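Local coordinates for protein pullulanase (Bacillus acidopullulyticus, PDB 2WAN) that hydrolyses the alpha-1,6-glucosidic linkages of pullulan and probably of related branched starch polysaccharides, at residues Met133-Ala138 with Val269-Val274. Numbering follows the deposited sequence.
Sequences MTLADA and VQTNLV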
loop_
_atom_site.group_PDB
_atom_site.type_symbol
_atom_site.label_atom_id
_atom_site.label_comp_id
_atom_site.label_asym_id
_atom_site.label_seq_id
_atom_site.Cartn_x
_atom_site.Cartn_y
_atom_site.Cartn_z
ATOM N N MET A 133 16.204 -22.173 27.700
ATOM C CA MET A 133 16.334 -22.439 29.131
ATOM C C MET A 133 15.040 -23.045 29.664
ATOM O O MET A 133 13.981 -22.878 29.060
ATOM C CB MET A 133 16.674 -21.155 29.907
ATOM C CG MET A 133 15.583 -20.078 29.892
ATOM S SD MET A 133 15.544 -19.027 31.365
ATOM C CE MET A 133 17.293 -18.785 31.676
ATOM N N THR A 134 15.130 -23.739 30.796
ATOM C CA THR A 134 13.944 -24.189 31.509
ATOM C C THR A 134 13.678 -23.161 32.602
ATOM O O THR A 134 14.552 -22.891 33.428
ATOM C CB THR A 134 14.127 -25.604 32.125
ATOM O OG1 THR A 134 14.548 -26.517 31.106
ATOM C CG2 THR A 134 12.823 -26.103 32.747
ATOM N N LEU A 135 12.479 -22.583 32.593
ATOM C CA LEU A 135 12.119 -21.547 33.559
ATOM C C LEU A 135 11.892 -22.102 34.964
ATOM O O LEU A 135 11.404 -23.225 35.133
ATOM C CB LEU A 135 10.881 -20.762 33.091
ATOM C CG LEU A 135 10.934 -20.096 31.705
ATOM C CD1 LEU A 135 9.601 -19.462 31.370
ATOM C CD2 LEU A 135 12.055 -19.070 31.600
ATOM N N ALA A 136 12.261 -21.295 35.958
ATOM C CA ALA A 136 12.043 -21.598 37.365
ATOM C C ALA A 136 10.984 -20.647 37.925
ATOM O O ALA A 136 10.229 -20.045 37.157
ATOM C CB ALA A 136 13.351 -21.466 38.134
ATOM N N ASP A 137 10.934 -20.512 39.250
ATOM C CA ASP A 137 9.996 -19.610 39.924
ATOM C C ASP A 137 10.335 -18.142 39.681
ATOM O O ASP A 137 11.479 -17.806 39.361
ATOM C CB ASP A 137 9.987 -19.865 41.437
ATOM C CG ASP A 137 9.585 -21.284 41.794
ATOM O OD1 ASP A 137 10.286 -22.234 41.367
ATOM O OD2 ASP A 137 8.576 -21.448 42.515
ATOM N N ALA A 138 9.322 -17.290 39.846
ATOM C CA ALA A 138 9.455 -15.823 39.842
ATOM C C ALA A 138 10.382 -15.270 38.751
ATOM O O ALA A 138 10.071 -15.375 37.559
ATOM C CB ALA A 138 9.866 -15.318 41.231
ATOM N N VAL A 269 8.417 -24.754 31.829
ATOM C CA VAL A 269 8.368 -24.358 30.409
ATOM C C VAL A 269 9.778 -24.140 29.855
ATOM O O VAL A 269 10.602 -23.466 30.476
ATOM C CB VAL A 269 7.497 -23.074 30.193
ATOM C CG1 VAL A 269 7.442 -22.680 28.715
ATOM C CG2 VAL A 269 6.080 -23.271 30.733
ATOM N N GLN A 270 10.055 -24.730 28.698
ATOM C CA GLN A 270 11.334 -24.543 28.017
ATOM C C GLN A 270 11.141 -23.525 26.893
ATOM O O GLN A 270 10.154 -23.591 26.149
ATOM C CB GLN A 270 11.870 -25.872 27.472
ATOM C CG GLN A 270 12.064 -26.938 28.557
ATOM C CD GLN A 270 12.397 -28.307 27.992
ATOM O OE1 GLN A 270 13.377 -28.475 27.265
ATOM N NE2 GLN A 270 11.579 -29.302 28.334
ATOM N N THR A 271 12.076 -22.582 26.784
ATOM C CA THR A 271 11.922 -21.452 25.852
ATOM C C THR A 271 13.224 -20.691 25.597
ATOM O O THR A 271 14.117 -20.660 26.454
ATOM C CB THR A 271 10.807 -20.467 26.329
ATOM O OG1 THR A 271 10.573 -19.465 25.327
ATOM C CG2 THR A 271 11.175 -19.789 27.661
ATOM N N ASN A 272 13.327 -20.084 24.413
ATOM C CA ASN A 272 14.444 -19.207 24.082
ATOM C C ASN A 272 13.962 -17.763 23.898
ATOM O O ASN A 272 14.690 -16.913 23.384
ATOM C CB ASN A 272 15.192 -19.704 22.837
ATOM C CG ASN A 272 14.340 -19.663 21.570
ATOM O OD1 ASN A 272 13.148 -19.360 21.608
ATOM N ND2 ASN A 272 14.959 -19.977 20.442
ATOM N N LEU A 273 12.723 -17.517 24.316
ATOM C CA LEU A 273 12.067 -16.214 24.167
ATOM C C LEU A 273 11.176 -15.958 25.365
ATOM O O LEU A 273 10.131 -16.601 25.534
ATOM C CB LEU A 273 11.247 -16.169 22.871
ATOM C CG LEU A 273 10.658 -14.819 22.437
ATOM C CD1 LEU A 273 11.766 -13.805 22.172
ATOM C CD2 LEU A 273 9.807 -15.038 21.192
ATOM N N VAL A 274 11.585 -14.991 26.185
ATOM C CA VAL A 274 10.971 -14.767 27.481
ATOM C C VAL A 274 10.314 -13.395 27.583
ATOM O O VAL A 274 10.861 -12.397 27.109
ATOM C CB VAL A 274 12.025 -14.907 28.625
ATOM C CG1 VAL A 274 11.358 -14.822 29.989
ATOM C CG2 VAL A 274 12.798 -16.212 28.490
#
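Met133 and Thr271 exchange two backbone hydrogen bonds as an antiparallel hydrogen-bonded pair: Met133 N donates to Thr271 O at 2.9 Å. Thr271 N returns a bond to Met133 O at 3.0 Å. Met133 O also receives the CA-H of Gln270. The Met133 side chain lies on the opposite face from Thr134 and, in one of its two conformers, touches Phe142; its long unbranched thioether suits a partly covered place. Thr134 faces Gln270 as a non-hydrogen-bonded pair on the exposed face, where polar residues are at home; the two side chains run side by side in the same direction, and Thr134 OG1 rests 3.6 Å from Gln270 CG. This two-stranded sheet borders the seven-stranded sheet that contains strands 124-129 and 273-278. The chain turns a corner at Asn272 and passes from one sheet to the other, and Thr271 OG1, anti to the backbone N (chi1 -173°), spans that corner by donating to Leu273 O at 2.9 Å from above its carbonyl plane, while also hydrogen-bonding Ser160. Beyond the paired strands, Leu135 N makes a nearly straight bond (176°) to Val269 O. The branched, apolar side chain of Leu135 suits its buried place: CD1 meets the Thr271 methyl CG2 at 4.0 Å, and CD2 reaches Val274 CG2 at 4.3 Å, where the beta-branched valine also packs against Leu129 and Phe142.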